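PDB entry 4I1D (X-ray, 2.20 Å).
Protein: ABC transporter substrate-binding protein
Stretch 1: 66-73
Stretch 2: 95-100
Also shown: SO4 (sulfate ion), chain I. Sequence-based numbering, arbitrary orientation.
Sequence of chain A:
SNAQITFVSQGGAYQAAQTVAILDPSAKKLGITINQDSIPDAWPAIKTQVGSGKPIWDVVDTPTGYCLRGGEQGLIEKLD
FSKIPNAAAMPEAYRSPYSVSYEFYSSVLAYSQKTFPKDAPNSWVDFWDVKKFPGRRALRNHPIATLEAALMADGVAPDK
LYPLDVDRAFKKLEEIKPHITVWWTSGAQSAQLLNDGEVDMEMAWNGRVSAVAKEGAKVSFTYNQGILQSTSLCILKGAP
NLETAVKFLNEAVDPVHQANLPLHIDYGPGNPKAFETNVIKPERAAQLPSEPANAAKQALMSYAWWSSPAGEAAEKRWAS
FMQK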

ATOM      1  N   TYR A  66      -2.951   6.438 -34.177  1.00 57.98           N
ATOM      2  CA  TYR A  66      -2.566   5.135 -33.641  1.00 62.35           C
ATOM      3  C   TYR A  66      -2.075   4.214 -34.745  1.00 62.26           C
ATOM      4  O   TYR A  66      -1.254   3.327 -34.508  1.00 63.55           O
ATOM      5  CB  TYR A  66      -3.733   4.479 -32.893  1.00 61.59           C
ATOM      6  CG  TYR A  66      -4.216   5.272 -31.700  1.00 74.96           C
ATOM      7  CD1 TYR A  66      -3.340   6.048 -30.961  1.00 89.09           C
ATOM      8  CD2 TYR A  66      -5.550   5.255 -31.323  1.00 82.22           C
ATOM      9  CE1 TYR A  66      -3.777   6.783 -29.878  1.00103.31           C
ATOM     10  CE2 TYR A  66      -5.998   5.987 -30.240  1.00 92.66           C
ATOM     11  CZ  TYR A  66      -5.108   6.749 -29.521  1.00106.35           C
ATOM     12  OH  TYR A  66      -5.544   7.487 -28.439  1.00118.74           O
ATOM     13  N   CYS A  67      -2.584   4.420 -35.953  1.00 58.58           N
ATOM     14  CA  CYS A  67      -2.100   3.663 -37.100  1.00 56.58           C
ATOM     15  C   CYS A  67      -0.653   3.995 -37.363  1.00 54.68           C
ATOM     16  O   CYS A  67       0.135   3.109 -37.676  1.00 60.86           O
ATOM     17  CB  CYS A  67      -2.937   3.949 -38.344  1.00 58.46           C
ATOM     18  SG  CYS A  67      -4.648   3.432 -38.159  1.00 60.39           S
ATOM     19  N   LEU A  68      -0.300   5.273 -37.228  1.00 60.29           N
ATOM     20  CA  LEU A  68       1.081   5.698 -37.435  1.00 58.25           C
ATOM     21  C   LEU A  68       1.987   5.083 -36.375  1.00 65.62           C
ATOM     22  O   LEU A  68       3.040   4.524 -36.696  1.00 65.22           O
ATOM     23  CB  LEU A  68       1.207   7.232 -37.424  1.00 54.96           C
ATOM     24  CG  LEU A  68       0.200   8.039 -38.257  1.00 53.26           C
ATOM     25  CD1 LEU A  68       0.505   9.538 -38.192  1.00 47.73           C
ATOM     26  CD2 LEU A  68       0.183   7.575 -39.696  1.00 56.62           C
ATOM     27  N   ARG A  69       1.574   5.187 -35.114  1.00 72.34           N
ATOM     28  CA  ARG A  69       2.336   4.616 -34.003  1.00 77.67           C
ATOM     29  C   ARG A  69       2.479   3.110 -34.178  1.00 67.18           C
ATOM     30  O   ARG A  69       3.585   2.569 -34.147  1.00 61.20           O
ATOM     31  CB  ARG A  69       1.655   4.916 -32.661  1.00 89.83           C
ATOM     32  CG  ARG A  69       2.239   6.098 -31.898  1.00100.06           C
ATOM     33  CD  ARG A  69       1.802   6.103 -30.424  1.00108.42           C
ATOM     34  NE  ARG A  69       0.491   6.722 -30.215  1.00110.61           N
ATOM     35  CZ  ARG A  69       0.303   7.985 -29.829  1.00116.25           C
ATOM     36  NH1 ARG A  69      -0.929   8.452 -29.668  1.00112.51           N
ATOM     37  NH2 ARG A  69       1.343   8.785 -29.601  1.00117.62           N
ATOM     38  N   GLY A  70       1.345   2.444 -34.368  1.00 60.15           N
ATOM     39  CA  GLY A  70       1.311   1.012 -34.590  1.00 57.63           C
ATOM     40  C   GLY A  70       2.152   0.528 -35.759  1.00 59.91           C
ATOM     41  O   GLY A  70       2.880  -0.464 -35.642  1.00 63.58           O
ATOM     42  N   GLY A  71       2.049   1.214 -36.894  1.00 53.25           N
ATOM     43  CA  GLY A  71       2.821   0.842 -38.065  1.00 55.21           C
ATOM     44  C   GLY A  71       4.313   0.947 -37.790  1.00 71.45           C
ATOM     45  O   GLY A  71       5.107   0.111 -38.237  1.00 75.15           O
ATOM     46  N   GLU A  72       4.693   1.980 -37.043  1.00 68.04           N
ATOM     47  CA  GLU A  72       6.088   2.186 -36.688  1.00 77.08           C
ATOM     48  C   GLU A  72       6.605   1.073 -35.760  1.00 82.31           C
ATOM     49  O   GLU A  72       7.793   0.744 -35.772  1.00 80.74           O
ATOM     50  CB  GLU A  72       6.274   3.573 -36.055  1.00 78.36           C
ATOM     51  CG  GLU A  72       5.893   4.725 -36.987  1.00 79.89           C
ATOM     52  CD  GLU A  72       5.853   6.091 -36.301  1.00 88.43           C
ATOM     53  OE1 GLU A  72       6.382   6.232 -35.174  1.00 96.49           O
ATOM     54  OE2 GLU A  72       5.290   7.034 -36.898  1.00 86.34           O
ATOM     55  N   GLN A  73       5.712   0.484 -34.968  1.00 74.38           N
ATOM     56  CA  GLN A  73       6.128  -0.524 -33.997  1.00 75.31           C
ATOM     57  C   GLN A  73       5.993  -1.959 -34.527  1.00 76.35           C
ATOM     58  O   GLN A  73       6.141  -2.927 -33.777  1.00 78.94           O
ATOM     59  CB  GLN A  73       5.359  -0.355 -32.684  1.00 79.63           C
ATOM     60  CG  GLN A  73       5.685   0.928 -31.921  1.00 84.35           C
ATOM     61  CD  GLN A  73       4.873   1.071 -30.643  1.00 95.50           C
ATOM     62  OE1 GLN A  73       4.362   0.087 -30.103  1.00 96.86           O
ATOM     63  NE2 GLN A  73       4.746   2.300 -30.155  1.00102.53           N
TER
HETATM   64  S   SO4 I 405       2.785   3.123 -26.369  0.96139.02           S
HETATM   65  O1  SO4 I 405       1.584   2.454 -25.872  0.96138.13           O
HETATM   66  O2  SO4 I 405       3.757   2.132 -26.831  0.96136.66           O
HETATM   67  O3  SO4 I 405       2.418   4.005 -27.478  0.96137.21           O
HETATM   68  O4  SO4 I 405       3.373   3.906 -25.285  0.96136.69           O
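Stretch 2, residues 95-100: RSPYSV

Residues 66 to 72 form the last turns of a helix that begins earlier in the chain, and Q73 is the first residue to leave helical phi/psi. The regular i to i+4 ladder is seen in the backbone hydrogen bonds from G70 N to Y66 O (2.7 Å) and from G71 N to C67 O (2.8 Å). At the end the pattern loosens: Q73 N makes two weak bonds, to R69 O and to G70 O, each at 3.1 Å. Stretch 2 has a different character. R95 and S96 are extended, P97 (phi/psi -67/-16) and Y98 (-120/-1) bend the chain, and S99 and V100 are extended again. The bend is closed by a backbone hydrogen bond from S96 N to S99 O at 2.9 Å, so the segment meets the helix as a compact turn. Since it is not a regular element, no crossing angle describes the packing. The backbones come nearest at two places: the CA atoms of G71 and Y98 are 5.8 Å apart, and those of C67 and S99 are 6.4 Å apart. As the chain advances one residue, from Y98 to S99, its nearest helix partner moves back about one turn, from G71 to C67; over these two residues the segment runs against the direction of the helix.

The centre of the contact is the pairing of Y98 with G71. The CA-to-CB bond of Y98 points toward the helix, and with chi1 in the m well its ring lies flat against the glycine. G71 CA stands 3.5 Å from the centroid of the Y98 ring and only 6° off the ring normal, a CH-pi contact over the face. Glycine suits this place because it leaves the backbone bare: an ideal CB would lie 2.1 Å from Y98 CD2, a clash. The aromatic ring, broad and flat, in turn covers the backbone that glycine leaves bare; G71 O is 3.5 Å from Y98 CZ, and C67 O is 4.3 Å from Y98 CD2. These are packing contacts, and no hydrogen bond joins the two stretches.

One turn earlier, C67 directs its CA-to-CB bond toward the turn, and its CB meets S99 CB at 3.7 Å. Both side chains are small and both residues buried, which permits this close approach. L68 reaches the turn differently: its CA-to-CB bond points away, but the length of the leucine side chain brings CD2 to within 3.8 Å of S96 CB, a nonpolar contact with the serine's methylene carbon.

The two serines also hold the turn together. Y98 N donates to S96 OG at 2.9 Å, tying down the backbone just where the tyrosine ring is presented to the helix, while S96 OG and S99 OG are hydrogen-bonded at 2.9 Å. The same two serines thus brace the turn through their hydroxyls and also pack against the helix. P97, with its phi restricted by the ring, suits the bend and points its CA-to-CB bond sideways, contributing almost nothing to the contact.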

ATOM      1  N   ARG A  95      -3.880   8.798 -46.841  1.00 58.19           N
ATOM      2  CA  ARG A  95      -3.412   7.469 -46.481  1.00 56.96           C
ATOM      3  C   ARG A  95      -2.022   7.528 -45.886  1.00 66.02           C
ATOM      4  O   ARG A  95      -1.375   8.578 -45.883  1.00 69.14           O
ATOM      5  CB  ARG A  95      -3.430   6.528 -47.688  1.00 56.82           C
ATOM      6  CG  ARG A  95      -3.022   7.165 -48.984  1.00 58.09           C
ATOM      7  CD  ARG A  95      -3.115   6.162 -50.118  1.00 63.30           C
ATOM      8  NE  ARG A  95      -3.048   6.819 -51.418  1.00 68.64           N
ATOM      9  CZ  ARG A  95      -1.916   7.154 -52.022  1.00 72.24           C
ATOM     10  NH1 ARG A  95      -1.949   7.750 -53.204  1.00 78.94           N
ATOM     11  NH2 ARG A  95      -0.753   6.894 -51.445  1.00 73.59           N
ATOM     12  N   SER A  96      -1.578   6.396 -45.358  1.00 59.28           N
ATOM     13  CA  SER A  96      -0.243   6.289 -44.802  1.00 58.11           C
ATOM     14  C   SER A  96       0.281   4.991 -45.360  1.00 52.96           C
ATOM     15  O   SER A  96      -0.435   4.316 -46.087  1.00 54.18           O
ATOM     16  CB  SER A  96      -0.297   6.237 -43.272  1.00 58.27           C
ATOM     17  OG  SER A  96      -0.531   4.910 -42.823  1.00 61.13           O
ATOM     18  N   PRO A  97       1.529   4.623 -45.029  1.00 57.08           N
ATOM     19  CA  PRO A  97       2.007   3.330 -45.525  1.00 62.89           C
ATOM     20  C   PRO A  97       1.244   2.166 -44.890  1.00 62.92           C
ATOM     21  O   PRO A  97       1.295   1.050 -45.412  1.00 56.11           O
ATOM     22  CB  PRO A  97       3.470   3.301 -45.075  1.00 64.38           C
ATOM     23  CG  PRO A  97       3.838   4.728 -44.865  1.00 58.02           C
ATOM     24  CD  PRO A  97       2.590   5.378 -44.345  1.00 53.77           C
ATOM     25  N   TYR A  98       0.539   2.440 -43.793  1.00 63.44           N
ATOM     26  CA  TYR A  98      -0.115   1.401 -43.003  1.00 62.04           C
ATOM     27  C   TYR A  98      -1.628   1.555 -42.884  1.00 61.65           C
ATOM     28  O   TYR A  98      -2.273   0.740 -42.231  1.00 61.84           O
ATOM     29  CB  TYR A  98       0.446   1.394 -41.579  1.00 57.60           C
ATOM     30  CG  TYR A  98       1.945   1.487 -41.490  1.00 64.99           C
ATOM     31  CD1 TYR A  98       2.741   0.378 -41.725  1.00 67.89           C
ATOM     32  CD2 TYR A  98       2.564   2.683 -41.150  1.00 71.90           C
ATOM     33  CE1 TYR A  98       4.115   0.455 -41.638  1.00 75.67           C
ATOM     34  CE2 TYR A  98       3.941   2.771 -41.062  1.00 79.13           C
ATOM     35  CZ  TYR A  98       4.710   1.650 -41.307  1.00 86.46           C
ATOM     36  OH  TYR A  98       6.083   1.719 -41.219  1.00100.13           O
ATOM     37  N   SER A  99      -2.201   2.597 -43.474  1.00 58.04           N
ATOM     38  CA  SER A  99      -3.616   2.863 -43.241  1.00 54.88           C
ATOM     39  C   SER A  99      -4.265   3.657 -44.356  1.00 57.73           C
ATOM     40  O   SER A  99      -3.576   4.235 -45.195  1.00 55.42           O
ATOM     41  CB  SER A  99      -3.799   3.617 -41.926  1.00 49.44           C
ATOM     42  OG  SER A  99      -3.271   4.927 -42.028  1.00 49.60           O
ATOM     43  N   VAL A 100      -5.597   3.670 -44.356  1.00 52.71           N
ATOM     44  CA  VAL A 100      -6.369   4.518 -45.262  1.00 54.78           C
ATOM     45  C   VAL A 100      -7.462   5.226 -44.479  1.00 50.25           C
ATOM     46  O   VAL A 100      -8.161   4.597 -43.684  1.00 51.69           O
ATOM     47  CB  VAL A 100      -7.036   3.718 -46.401  1.00 60.71           C
ATOM     48  CG1 VAL A 100      -7.633   4.676 -47.444  1.00 57.82           C
ATOM     49  CG2 VAL A 100      -6.038   2.781 -47.057  1.00 66.55           C
TER